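Local coordinates for uncharacterized protein C4B3.07 (Schizosaccharomyces pombe, PDB 3QTM) that is required for correct translation termination and directly inhibits Ofd1, probably thereby stabilising the N-terminal transcription factor domain of Sre1 in hypoxic gene control, at residues A[129-134]-A[188-193]; A[183-188]-A[216-221]; A[249-254]-A[266-271]; A[271-276]-A[300-305]. All coordinates share one frame; numbering follows the deposited sequence.

Contact 1. Residues A[129-134]-A[188-193]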
loop_
_atom_site.group_PDB
_atom_site.type_symbol
_atom_site.label_atom_id
_atom_site.label_comp_id
_atom_site.label_asym_id
_atom_site.label_seq_id
_atom_site.Cartn_x
_atom_site.Cartn_y
_atom_site.Cartn_z
ATOM N N TYR A 129 -3.009 -0.227 -12.194
ATOM C CA TYR A 129 -1.697 -0.018 -12.805
ATOM C C TYR A 129 -0.614 -0.681 -11.952
ATOM O O TYR A 129 0.341 -1.253 -12.479
ATOM C CB TYR A 129 -1.362 1.476 -12.980
ATOM C CG TYR A 129 -2.139 2.193 -14.066
ATOM C CD1 TYR A 129 -2.261 1.653 -15.344
ATOM C CD2 TYR A 129 -2.718 3.430 -13.821
ATOM C CE1 TYR A 129 -2.971 2.313 -16.342
ATOM C CE2 TYR A 129 -3.429 4.101 -14.806
ATOM C CZ TYR A 129 -3.555 3.540 -16.058
ATOM O OH TYR A 129 -4.256 4.219 -17.021
ATOM N N LEU A 130 -0.751 -0.593 -10.635
ATOM C CA LEU A 130 0.240 -1.216 -9.752
ATOM C C LEU A 130 0.158 -2.740 -9.808
ATOM O O LEU A 130 1.194 -3.412 -9.762
ATOM C CB LEU A 130 0.138 -0.717 -8.305
ATOM C CG LEU A 130 0.596 0.727 -8.057
ATOM C CD1 LEU A 130 0.352 1.128 -6.605
ATOM C CD2 LEU A 130 2.068 0.923 -8.436
ATOM N N GLU A 131 -1.050 -3.295 -9.928
ATOM C CA GLU A 131 -1.150 -4.762 -10.034
ATOM C C GLU A 131 -0.547 -5.221 -11.352
ATOM O O GLU A 131 0.041 -6.296 -11.428
ATOM C CB GLU A 131 -2.584 -5.282 -9.900
ATOM C CG GLU A 131 -3.165 -5.096 -8.516
ATOM C CD GLU A 131 -2.389 -5.854 -7.439
ATOM O OE1 GLU A 131 -1.655 -6.813 -7.773
ATOM O OE2 GLU A 131 -2.520 -5.493 -6.249
ATOM N N LYS A 132 -0.695 -4.398 -12.388
ATOM C CA LYS A 132 -0.058 -4.676 -13.670
ATOM C C LYS A 132 1.481 -4.755 -13.503
ATOM O O LYS A 132 2.124 -5.673 -14.022
ATOM C CB LYS A 132 -0.441 -3.603 -14.692
ATOM C CG LYS A 132 0.159 -3.798 -16.086
ATOM C CD LYS A 132 -0.430 -5.016 -16.794
ATOM C CE LYS A 132 -0.000 -5.075 -18.268
ATOM N NZ LYS A 132 -0.373 -6.369 -18.931
ATOM N N VAL A 133 2.053 -3.803 -12.763
ATOM C CA VAL A 133 3.496 -3.773 -12.521
ATOM C C VAL A 133 3.978 -5.085 -11.892
ATOM O O VAL A 133 4.971 -5.681 -12.321
ATOM C CB VAL A 133 3.875 -2.610 -11.583
ATOM C CG1 VAL A 133 5.257 -2.834 -10.993
ATOM C CG2 VAL A 133 3.776 -1.249 -12.312
ATOM N N ARG A 134 3.259 -5.530 -10.870
ATOM C CA ARG A 134 3.596 -6.773 -10.195
ATOM C C ARG A 134 3.590 -7.963 -11.152
ATOM O O ARG A 134 4.504 -8.793 -11.137
ATOM C CB ARG A 134 2.659 -7.035 -9.018
ATOM C CG ARG A 134 2.941 -8.356 -8.304
ATOM C CD ARG A 134 1.938 -8.607 -7.190
ATOM N NE ARG A 134 0.579 -8.638 -7.715
ATOM C CZ ARG A 134 0.037 -9.685 -8.330
ATOM N NH1 ARG A 134 0.737 -10.800 -8.495
ATOM N NH2 ARG A 134 -1.210 -9.623 -8.777
ATOM N N LEU A 188 0.005 -0.320 -2.753
ATOM C CA LEU A 188 1.089 0.629 -2.508
ATOM C C LEU A 188 2.371 -0.107 -2.120
ATOM O O LEU A 188 3.462 0.399 -2.349
ATOM C CB LEU A 188 0.730 1.665 -1.432
ATOM C CG LEU A 188 -0.360 2.673 -1.795
ATOM C CD1 LEU A 188 -0.431 3.753 -0.742
ATOM C CD2 LEU A 188 -0.096 3.286 -3.173
ATOM N N TYR A 189 2.246 -1.300 -1.540
ATOM C CA TYR A 189 3.432 -2.102 -1.228
ATOM C C TYR A 189 4.225 -2.386 -2.499
ATOM O O TYR A 189 5.454 -2.416 -2.473
ATOM C CB TYR A 189 3.081 -3.441 -0.560
ATOM C CG TYR A 189 2.278 -3.360 0.731
ATOM C CD1 TYR A 189 2.662 -2.523 1.777
ATOM C CD2 TYR A 189 1.146 -4.158 0.911
ATOM C CE1 TYR A 189 1.917 -2.468 2.966
ATOM C CE2 TYR A 189 0.403 -4.108 2.079
ATOM C CZ TYR A 189 0.788 -3.265 3.104
ATOM O OH TYR A 189 0.030 -3.234 4.262
ATOM N N ILE A 190 3.524 -2.605 -3.610
ATOM C CA ILE A 190 4.191 -2.883 -4.879
ATOM C C ILE A 190 5.049 -1.700 -5.260
ATOM O O ILE A 190 6.185 -1.860 -5.697
ATOM C CB ILE A 190 3.175 -3.145 -6.010
ATOM C CG1 ILE A 190 2.324 -4.373 -5.665
ATOM C CG2 ILE A 190 3.889 -3.290 -7.356
ATOM C CD1 ILE A 190 1.055 -4.487 -6.465
ATOM N N LEU A 191 4.503 -0.501 -5.092
ATOM C CA LEU A 191 5.235 0.708 -5.460
ATOM C C LEU A 191 6.459 0.905 -4.558
ATOM O O LEU A 191 7.529 1.260 -5.035
ATOM C CB LEU A 191 4.325 1.943 -5.413
ATOM C CG LEU A 191 4.952 3.294 -5.788
ATOM C CD1 LEU A 191 5.545 3.260 -7.185
ATOM C CD2 LEU A 191 3.923 4.429 -5.675
ATOM N N SER A 192 6.294 0.678 -3.258
ATOM C CA SER A 192 7.389 0.886 -2.314
ATOM C C SER A 192 8.525 -0.072 -2.628
ATOM O O SER A 192 9.703 0.290 -2.586
ATOM C CB SER A 192 6.919 0.652 -0.870
ATOM O OG SER A 192 5.904 1.564 -0.498
ATOM N N SER A 193 8.154 -1.308 -2.931
ATOM C CA SER A 193 9.123 -2.344 -3.223
ATOM C C SER A 193 9.885 -1.982 -4.491
ATOM O O SER A 193 11.106 -2.152 -4.575
ATOM C CB SER A 193 8.416 -3.693 -3.369
ATOM O OG SER A 193 9.275 -4.653 -3.954
#
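I190 reaches from helix 188-197 into a hollow on helix 119-142 lined by L130, E131, V133 and R134. It is a knob in a hole. CG1 lies anti to the carbonyl carbon (chi1 -61°) and CD1 anti to CA (chi2 163°). Both branches come against L130 O, CD1 at 3.5 Å, while CG2 also meets V133 CG1 at 3.9 Å, the two side chains running in opposite senses. E131 crosses I190 at about a right angle, with its OE2 3.7 Å from I190 CD1. The same carboxylate holds R134. NE and NH2 of R134 both grip E131 OE1 side-on, at 2.9 Å for NE, and this oxygen lies in the guanidinium plane. R134 NH2 also has a salt bridge to E97. An alanine at E131 would probably leave R134 NE and NH2 without this shared oxygen and open a gap beside I190 CD1. L130 also packs on the rest of the helix, with CD2 3.9 Å from L191 CB and CD1 4.1 Å from L188 CD2. The axes of the two segments approach to 9.0 Å, at 54° to each other. This is a single knob-into-hole contact between two helices of an all-helical, tetratricopeptide-repeat-like fold.

Contact 2. Residues A[183-188]-A[216-221]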
loop_
_atom_site.group_PDB
_atom_site.type_symbol
_atom_site.label_atom_id
_atom_site.label_comp_id
_atom_site.label_asym_id
_atom_site.label_seq_id
_atom_site.Cartn_x
_atom_site.Cartn_y
_atom_site.Cartn_z
ATOM N N ASP A 183 -6.951 -1.561 3.369
ATOM C CA ASP A 183 -6.936 -2.707 2.472
ATOM C C ASP A 183 -6.800 -2.267 1.009
ATOM O O ASP A 183 -6.035 -2.846 0.243
ATOM C CB ASP A 183 -8.198 -3.542 2.624
ATOM C CG ASP A 183 -8.245 -4.678 1.631
ATOM O OD1 ASP A 183 -7.475 -5.648 1.824
ATOM O OD2 ASP A 183 -9.029 -4.588 0.656
ATOM N N SER A 184 -7.540 -1.242 0.615
ATOM C CA SER A 184 -7.458 -0.797 -0.771
ATOM C C SER A 184 -6.080 -0.229 -1.110
ATOM O O SER A 184 -5.745 -0.098 -2.280
ATOM C CB SER A 184 -8.526 0.239 -1.090
ATOM O OG SER A 184 -8.105 1.516 -0.677
ATOM N N LEU A 185 -5.286 0.119 -0.102
ATOM C CA LEU A 185 -3.954 0.644 -0.385
ATOM C C LEU A 185 -2.879 -0.431 -0.394
ATOM O O LEU A 185 -1.703 -0.113 -0.495
ATOM C CB LEU A 185 -3.565 1.742 0.597
ATOM C CG LEU A 185 -4.391 3.025 0.554
ATOM C CD1 LEU A 185 -3.909 4.017 1.651
ATOM C CD2 LEU A 185 -4.294 3.627 -0.835
ATOM N N ARG A 186 -3.262 -1.700 -0.298
ATOM C CA ARG A 186 -2.251 -2.761 -0.318
ATOM C C ARG A 186 -1.327 -2.727 -1.548
ATOM O O ARG A 186 -0.147 -3.018 -1.430
ATOM C CB ARG A 186 -2.870 -4.147 -0.136
ATOM C CG ARG A 186 -2.960 -4.588 1.319
ATOM C CD ARG A 186 -3.319 -6.077 1.468
ATOM N NE ARG A 186 -4.697 -6.360 1.061
ATOM C CZ ARG A 186 -5.037 -7.080 -0.009
ATOM N NH1 ARG A 186 -4.090 -7.609 -0.783
ATOM N NH2 ARG A 186 -6.325 -7.281 -0.303
ATOM N N PRO A 187 -1.863 -2.383 -2.732
ATOM C CA PRO A 187 -0.973 -2.279 -3.893
ATOM C C PRO A 187 0.131 -1.233 -3.716
ATOM O O PRO A 187 1.096 -1.275 -4.471
ATOM C CB PRO A 187 -1.918 -1.858 -5.026
ATOM C CG PRO A 187 -3.251 -2.398 -4.607
ATOM C CD PRO A 187 -3.278 -2.205 -3.112
ATOM N N LEU A 188 0.005 -0.320 -2.753
ATOM C CA LEU A 188 1.089 0.629 -2.508
ATOM C C LEU A 188 2.371 -0.107 -2.120
ATOM O O LEU A 188 3.462 0.399 -2.349
ATOM C CB LEU A 188 0.730 1.665 -1.432
ATOM C CG LEU A 188 -0.360 2.673 -1.795
ATOM C CD1 LEU A 188 -0.431 3.753 -0.742
ATOM C CD2 LEU A 188 -0.096 3.286 -3.173
ATOM N N ALA A 216 1.331 9.980 2.712
ATOM C CA ALA A 216 0.129 10.779 2.897
ATOM C C ALA A 216 -1.126 9.928 2.705
ATOM O O ALA A 216 -2.118 10.104 3.407
ATOM C CB ALA A 216 0.129 11.981 1.937
ATOM N N LEU A 217 -1.076 8.997 1.755
ATOM C CA LEU A 217 -2.228 8.141 1.471
ATOM C C LEU A 217 -2.555 7.185 2.628
ATOM O O LEU A 217 -3.709 7.068 3.047
ATOM C CB LEU A 217 -2.030 7.376 0.150
ATOM C CG LEU A 217 -2.115 8.251 -1.124
ATOM C CD1 LEU A 217 -1.831 7.454 -2.373
ATOM C CD2 LEU A 217 -3.463 8.962 -1.260
ATOM N N TRP A 218 -1.547 6.496 3.141
ATOM C CA TRP A 218 -1.787 5.589 4.260
ATOM C C TRP A 218 -2.401 6.371 5.409
ATOM O O TRP A 218 -3.388 5.945 6.002
ATOM C CB TRP A 218 -0.498 4.901 4.712
ATOM C CG TRP A 218 -0.059 3.763 3.829
ATOM C CD1 TRP A 218 1.034 3.741 3.008
ATOM C CD2 TRP A 218 -0.693 2.484 3.687
ATOM N NE1 TRP A 218 1.116 2.533 2.363
ATOM C CE2 TRP A 218 0.073 1.741 2.760
ATOM C CE3 TRP A 218 -1.828 1.890 4.255
ATOM C CZ2 TRP A 218 -0.258 0.432 2.391
ATOM C CZ3 TRP A 218 -2.161 0.589 3.880
ATOM C CH2 TRP A 218 -1.375 -0.124 2.963
ATOM N N LEU A 219 -1.829 7.532 5.703
ATOM C CA LEU A 219 -2.326 8.357 6.790
ATOM C C LEU A 219 -3.755 8.792 6.542
ATOM O O LEU A 219 -4.583 8.742 7.445
ATOM C CB LEU A 219 -1.430 9.586 7.012
ATOM C CG LEU A 219 -0.046 9.299 7.598
ATOM C CD1 LEU A 219 0.860 10.535 7.549
ATOM C CD2 LEU A 219 -0.185 8.782 9.026
ATOM N N LYS A 220 -4.061 9.209 5.319
ATOM C CA LYS A 220 -5.417 9.660 5.036
ATOM C C LYS A 220 -6.458 8.547 5.203
ATOM O O LYS A 220 -7.608 8.812 5.554
ATOM C CB LYS A 220 -5.526 10.290 3.645
ATOM C CG LYS A 220 -6.887 10.961 3.408
ATOM C CD LYS A 220 -6.973 11.699 2.075
ATOM C CE LYS A 220 -5.721 12.526 1.833
ATOM N NZ LYS A 220 -6.018 13.818 1.170
ATOM N N SER A 221 -6.061 7.302 4.958
ATOM C CA SER A 221 -7.015 6.196 5.024
ATOM C C SER A 221 -7.542 5.960 6.443
ATOM O O SER A 221 -8.475 5.192 6.645
ATOM C CB SER A 221 -6.407 4.904 4.464
ATOM O OG SER A 221 -5.504 4.316 5.375
#
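L185 and W218 mark the closest backbone approach, 7.1 Å between CA atoms, where two type I turns, D183 to R186 and L185 to L188, run up against helix 213-220. The indole of W218 carries most of the contact. L185 and L188 lie over the same face of it. L185 CB stands 3.8 Å from the centroid of the six-membered ring and 13° off its normal, a CH-pi contact. L188 CD1 lies over the five-membered ring, 4.0 Å from its centroid, and makes a second one. L185 O comes 3.3 Å from W218 CZ2. CG of W218 is anti to the carbonyl carbon (chi1 -78°), and chi2 of 111° turns the ring so that this face meets the two leucines. L185 CD1 turns to the helix backbone and comes 3.4 Å from L217 O. S221 CB also touches this methyl. S221 OG donates to W218 O at 2.7 Å, a bond back to the backbone three residues earlier. An alanine at W218 would probably open a gap beside L185 CB and L188 CD1 and deprive both of their aromatic partner. Within the first turn, NE and NH2 of R186 both hold D183 OD1. R186 NH2 also bridges to E82, and D183 OD2 to R30. Helix 229-254 packs on W218 through A238 and V239. Helix 151-170 meets L188 and L217 through L166, and helix 119-142 meets P187, so L188, P187 and the W218 ring sit among three neighbouring helices.

Contact 3. Residues A[249-254]-A[266-271]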
loop_
_atom_site.group_PDB
_atom_site.type_symbol
_atom_site.label_atom_id
_atom_site.label_comp_id
_atom_site.label_asym_id
_atom_site.label_seq_id
_atom_site.Cartn_x
_atom_site.Cartn_y
_atom_site.Cartn_z
ATOM N N TYR A 249 17.964 3.756 2.940
ATOM C CA TYR A 249 18.417 4.323 1.682
ATOM C C TYR A 249 19.640 5.194 1.946
ATOM O O TYR A 249 20.659 5.097 1.255
ATOM C CB TYR A 249 17.302 5.151 1.061
ATOM C CG TYR A 249 17.719 6.028 -0.103
ATOM C CD1 TYR A 249 17.938 5.492 -1.372
ATOM C CD2 TYR A 249 17.859 7.401 0.061
ATOM C CE1 TYR A 249 18.301 6.304 -2.440
ATOM C CE2 TYR A 249 18.216 8.218 -0.994
ATOM C CZ TYR A 249 18.434 7.673 -2.242
ATOM O OH TYR A 249 18.788 8.513 -3.282
ATOM N N TYR A 250 19.537 6.024 2.976
ATOM C CA TYR A 250 20.604 6.946 3.305
ATOM C C TYR A 250 21.786 6.266 3.978
ATOM O O TYR A 250 22.938 6.578 3.680
ATOM C CB TYR A 250 20.067 8.071 4.172
ATOM C CG TYR A 250 19.245 9.062 3.393
ATOM C CD1 TYR A 250 19.827 9.851 2.407
ATOM C CD2 TYR A 250 17.890 9.217 3.645
ATOM C CE1 TYR A 250 19.077 10.768 1.691
ATOM C CE2 TYR A 250 17.134 10.126 2.941
ATOM C CZ TYR A 250 17.728 10.901 1.965
ATOM O OH TYR A 250 16.964 11.808 1.266
HETATM N N MSE A 251 21.500 5.334 4.880
HETATM C CA MSE A 251 22.555 4.624 5.579
HETATM C C MSE A 251 23.386 3.843 4.583
HETATM O O MSE A 251 24.603 3.754 4.715
HETATM C CB MSE A 251 21.981 3.699 6.648
HETATM C CG MSE A 251 21.230 4.446 7.744
HETATM SE SE MSE A 251 20.579 3.298 9.198
HETATM C CE MSE A 251 19.242 2.238 8.259
ATOM N N ASP A 252 22.726 3.295 3.572
ATOM C CA ASP A 252 23.436 2.556 2.535
ATOM C C ASP A 252 24.354 3.464 1.731
ATOM O O ASP A 252 25.473 3.078 1.403
ATOM C CB ASP A 252 22.459 1.838 1.614
ATOM C CG ASP A 252 21.791 0.661 2.293
ATOM O OD1 ASP A 252 21.946 0.525 3.530
ATOM O OD2 ASP A 252 21.109 -0.123 1.596
ATOM N N LEU A 253 23.880 4.666 1.416
ATOM C CA LEU A 253 24.699 5.642 0.715
ATOM C C LEU A 253 25.923 5.957 1.545
ATOM O O LEU A 253 27.041 6.016 1.036
ATOM C CB LEU A 253 23.920 6.929 0.469
ATOM C CG LEU A 253 22.823 6.844 -0.589
ATOM C CD1 LEU A 253 22.170 8.201 -0.789
ATOM C CD2 LEU A 253 23.405 6.345 -1.884
ATOM N N LEU A 254 25.693 6.160 2.835
ATOM C CA LEU A 254 26.754 6.489 3.775
ATOM C C LEU A 254 27.864 5.453 3.723
ATOM O O LEU A 254 29.047 5.790 3.767
ATOM C CB LEU A 254 26.189 6.567 5.188
ATOM C CG LEU A 254 27.110 7.133 6.255
ATOM C CD1 LEU A 254 27.303 8.630 6.032
ATOM C CD2 LEU A 254 26.520 6.848 7.631
ATOM N N ASN A 266 22.576 13.251 8.647
ATOM C CA ASN A 266 21.480 14.080 9.116
ATOM C C ASN A 266 20.141 13.624 8.545
ATOM O O ASN A 266 19.134 13.632 9.241
ATOM C CB ASN A 266 21.723 15.550 8.777
ATOM C CG ASN A 266 22.914 16.131 9.526
ATOM O OD1 ASN A 266 23.503 15.476 10.397
ATOM N ND2 ASN A 266 23.279 17.366 9.189
ATOM N N LYS A 267 20.136 13.231 7.274
ATOM C CA LYS A 267 18.905 12.798 6.627
ATOM C C LYS A 267 18.467 11.430 7.141
ATOM O O LYS A 267 17.288 11.216 7.408
ATOM C CB LYS A 267 19.059 12.787 5.107
ATOM C CG LYS A 267 19.078 14.177 4.498
ATOM C CD LYS A 267 19.543 14.161 3.051
ATOM C CE LYS A 267 19.359 15.534 2.406
ATOM N NZ LYS A 267 19.906 15.585 1.020
ATOM N N ALA A 268 19.417 10.514 7.285
ATOM C CA ALA A 268 19.117 9.187 7.811
ATOM C C ALA A 268 18.539 9.304 9.213
ATOM O O ALA A 268 17.611 8.586 9.565
ATOM C CB ALA A 268 20.362 8.320 7.827
ATOM N N SER A 269 19.085 10.229 10.001
ATOM C CA SER A 269 18.653 10.418 11.381
ATOM C C SER A 269 17.252 11.005 11.484
ATOM O O SER A 269 16.507 10.677 12.406
ATOM C CB SER A 269 19.647 11.303 12.142
ATOM O OG SER A 269 20.925 10.694 12.179
ATOM N N SER A 270 16.896 11.882 10.555
ATOM C CA SER A 270 15.538 12.411 10.532
ATOM C C SER A 270 14.534 11.294 10.293
ATOM O O SER A 270 13.469 11.244 10.917
ATOM C CB SER A 270 15.378 13.474 9.453
ATOM O OG SER A 270 15.307 14.754 10.033
ATOM N N TRP A 271 14.870 10.400 9.375
ATOM C CA TRP A 271 13.953 9.319 9.053
ATOM C C TRP A 271 13.858 8.313 10.194
ATOM O O TRP A 271 12.775 7.809 10.493
ATOM C CB TRP A 271 14.328 8.664 7.724
ATOM C CG TRP A 271 14.026 9.567 6.587
ATOM C CD1 TRP A 271 14.918 10.140 5.726
ATOM C CD2 TRP A 271 12.732 10.044 6.205
ATOM N NE1 TRP A 271 14.256 10.939 4.824
ATOM C CE2 TRP A 271 12.913 10.897 5.096
ATOM C CE3 TRP A 271 11.434 9.829 6.693
ATOM C CZ2 TRP A 271 11.843 11.526 4.457
ATOM C CZ3 TRP A 271 10.377 10.462 6.063
ATOM C CH2 TRP A 271 10.588 11.301 4.958
HETATM O O HOH W 1 15.581 13.103 3.284
#
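Two consecutive helices, 229-254 and 262-285, form an antiparallel helical hairpin here, in a protein classed with the tetratricopeptide repeats. Y250 of the first helix carries the contact with the second. The axes of the two segments come within 8.6 Å, and their directions differ by 153°. The CA atoms of Y250 and A268 are 5.2 Å apart, consistent with the small side chain of the alanine. A268 CB touches Y250 CB at 3.7 Å and also meets CG of M251, a selenomethionine.

The phenol ring of Y250 is held between two residues. K267 CB sits over the centre of one face, 3.8 Å from the ring centroid and 4° off its normal, a CH-pi contact. Y249 CD2 lies over the centre of the opposite face. The K267 chain is extended beyond CG, and its CD passes 3.7 Å from Y250 CE1. The ammonium group of K267 continues to salt bridges with E204 and D263.

W271 NE1 lies at the edge of the Y250 ring, 3.5 Å from CE2. The planes are almost parallel, 8° apart, but neither ring lies over the face of the other, so this is a rim-to-rim pair and not a stack. F246 is stacked on W271 and also meets the Y250 ring. E204 is hydrogen-bonded to Y250 OH, so this residue of helix 204-209 links the tyrosine and the lysine.

One water joins the two rings at their polar atoms. It donates to Y250 OH at 2.8 Å and accepts from W271 NE1 at 3.0 Å.

Contact 4. Residues A[271-276]-A[300-305]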
loop_
_atom_site.group_PDB
_atom_site.type_symbol
_atom_site.label_atom_id
_atom_site.label_comp_id
_atom_site.label_asym_id
_atom_site.label_seq_id
_atom_site.Cartn_x
_atom_site.Cartn_y
_atom_site.Cartn_z
ATOM N N TRP A 271 14.870 10.400 9.375
ATOM C CA TRP A 271 13.953 9.319 9.053
ATOM C C TRP A 271 13.858 8.313 10.194
ATOM O O TRP A 271 12.775 7.809 10.493
ATOM C CB TRP A 271 14.328 8.664 7.724
ATOM C CG TRP A 271 14.026 9.567 6.587
ATOM C CD1 TRP A 271 14.918 10.140 5.726
ATOM C CD2 TRP A 271 12.732 10.044 6.205
ATOM N NE1 TRP A 271 14.256 10.939 4.824
ATOM C CE2 TRP A 271 12.913 10.897 5.096
ATOM C CE3 TRP A 271 11.434 9.829 6.693
ATOM C CZ2 TRP A 271 11.843 11.526 4.457
ATOM C CZ3 TRP A 271 10.377 10.462 6.063
ATOM C CH2 TRP A 271 10.588 11.301 4.958
ATOM N N LEU A 272 14.985 8.046 10.845
ATOM C CA LEU A 272 14.992 7.134 11.983
ATOM C C LEU A 272 14.151 7.697 13.122
ATOM O O LEU A 272 13.381 6.969 13.760
ATOM C CB LEU A 272 16.422 6.842 12.442
ATOM C CG LEU A 272 17.218 5.969 11.467
ATOM C CD1 LEU A 272 18.688 5.840 11.878
ATOM C CD2 LEU A 272 16.568 4.602 11.328
ATOM N N ASN A 273 14.269 9.001 13.358
ATOM C CA ASN A 273 13.456 9.646 14.384
ATOM C C ASN A 273 11.966 9.750 14.040
ATOM O O ASN A 273 11.121 9.684 14.930
ATOM C CB ASN A 273 14.028 11.019 14.745
ATOM C CG ASN A 273 15.114 10.925 15.793
ATOM O OD1 ASN A 273 14.943 10.253 16.815
ATOM N ND2 ASN A 273 16.242 11.579 15.542
ATOM N N ASN A 274 11.649 9.931 12.758
ATOM C CA ASN A 274 10.270 9.805 12.286
ATOM C C ASN A 274 9.736 8.403 12.595
ATOM O O ASN A 274 8.580 8.227 12.990
ATOM C CB ASN A 274 10.194 10.056 10.781
ATOM C CG ASN A 274 10.327 11.528 10.424
ATOM O OD1 ASN A 274 9.950 12.406 11.204
ATOM N ND2 ASN A 274 10.856 11.802 9.235
ATOM N N SER A 275 10.597 7.412 12.406
ATOM C CA SER A 275 10.244 6.022 12.667
ATOM C C SER A 275 9.915 5.851 14.143
ATOM O O SER A 275 8.951 5.175 14.494
ATOM C CB SER A 275 11.395 5.101 12.267
ATOM O OG SER A 275 11.645 5.200 10.881
ATOM N N VAL A 276 10.712 6.486 15.006
ATOM C CA VAL A 276 10.465 6.419 16.444
ATOM C C VAL A 276 9.098 6.984 16.777
ATOM O O VAL A 276 8.348 6.404 17.569
ATOM C CB VAL A 276 11.543 7.172 17.252
ATOM C CG1 VAL A 276 11.163 7.209 18.737
ATOM C CG2 VAL A 276 12.895 6.508 17.061
HETATM N N MSE A 300 19.285 1.394 17.801
HETATM C CA MSE A 300 20.606 0.867 17.471
HETATM C C MSE A 300 21.113 1.394 16.133
HETATM O O MSE A 300 22.306 1.616 15.964
HETATM C CB MSE A 300 20.597 -0.659 17.467
HETATM C CG MSE A 300 20.628 -1.275 18.851
HETATM SE SE MSE A 300 20.422 -3.225 18.791
HETATM C CE MSE A 300 18.510 -3.403 19.040
ATOM N N ASP A 301 20.197 1.602 15.189
ATOM C CA ASP A 301 20.521 2.280 13.934
ATOM C C ASP A 301 20.928 3.738 14.179
ATOM O O ASP A 301 21.871 4.245 13.571
ATOM C CB ASP A 301 19.329 2.228 12.975
ATOM C CG ASP A 301 19.151 0.855 12.326
ATOM O OD1 ASP A 301 20.147 0.100 12.228
ATOM O OD2 ASP A 301 18.014 0.541 11.901
ATOM N N LEU A 302 20.202 4.418 15.059
ATOM C CA LEU A 302 20.587 5.765 15.457
ATOM C C LEU A 302 21.995 5.793 16.074
ATOM O O LEU A 302 22.813 6.647 15.735
ATOM C CB LEU A 302 19.561 6.338 16.428
ATOM C CG LEU A 302 18.311 6.851 15.710
ATOM C CD1 LEU A 302 17.136 7.033 16.663
ATOM C CD2 LEU A 302 18.636 8.146 14.976
ATOM N N ALA A 303 22.273 4.846 16.964
ATOM C CA ALA A 303 23.552 4.794 17.658
ATOM C C ALA A 303 24.700 4.549 16.693
ATOM O O ALA A 303 25.809 5.052 16.882
ATOM C CB ALA A 303 23.526 3.714 18.725
ATOM N N GLN A 304 24.432 3.772 15.654
ATOM C CA GLN A 304 25.479 3.347 14.730
ATOM C C GLN A 304 26.051 4.506 13.909
ATOM O O GLN A 304 27.240 4.528 13.583
ATOM C CB GLN A 304 24.941 2.253 13.804
ATOM C CG GLN A 304 25.884 1.871 12.681
ATOM C CD GLN A 304 25.257 0.876 11.722
ATOM O OE1 GLN A 304 24.861 -0.227 12.122
ATOM N NE2 GLN A 304 25.161 1.259 10.446
ATOM N N ILE A 305 25.210 5.481 13.594
ATOM C CA ILE A 305 25.587 6.518 12.639
ATOM C C ILE A 305 25.809 7.889 13.268
ATOM O O ILE A 305 26.424 8.766 12.659
ATOM C CB ILE A 305 24.522 6.655 11.522
ATOM C CG1 ILE A 305 23.203 7.185 12.093
ATOM C CG2 ILE A 305 24.313 5.320 10.830
ATOM C CD1 ILE A 305 22.294 7.778 11.055
#
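L272 and L302 lie across from each other where helices 262-285 and 292-305 run antiparallel, with the axes of the short segments 10.3 Å apart at closest and 158° between their directions. The CA atoms of this pair are 6.7 Å apart, and their side chains form the centre of the contact. L302 CD2 packs against L272 CB at 3.6 Å. In L272, CG is anti to the carbonyl carbon (chi1 -71°) and CD1 is anti to CA (chi2 173°). This extended CD1 reaches the other helix and lies 3.8 Å from D301 CB. The L272 and D301 side chains cross at about a right angle, and L272 meets the methylene of the aspartate. I305 CD1 also touches L272 CD1, at 4.2 Å. The other methyl of L302, CD1, meets N273 OD1 at 3.9 Å, with the side chains again nearly perpendicular, and V276 CG2 at 4.3 Å. Beyond the pair, A247 of helix 229-254 touches L272, and Y315 of helix 309-328 touches L302. No hydrogen bond or salt bridge crosses between the segments. The contact rests on van der Waals packing, mostly of apolar groups, and depends on shape rather than on directed bonds.

The four contacts follow the chain in two groups. Contacts 1 and 2 lie near the centre of the chain, with their centres about 12 Å apart. Their segments alternate along the sequence and share L188, where the turns of contact 2 run into helix 188-197. Contact 2 joins the N-terminal and C-terminal parts of the protein. Contacts 3 and 4 come later, both within the C-terminal part, with centres about 9 Å apart. Both use helix 262-285, share W271 and touch, with I305 against A268 and S269. Between the two groups, contact centres are about 24 to 27 Å apart. Helix 229-254 spans between them, packing on W218 and supplying Y250, so the fold continues as one helical array.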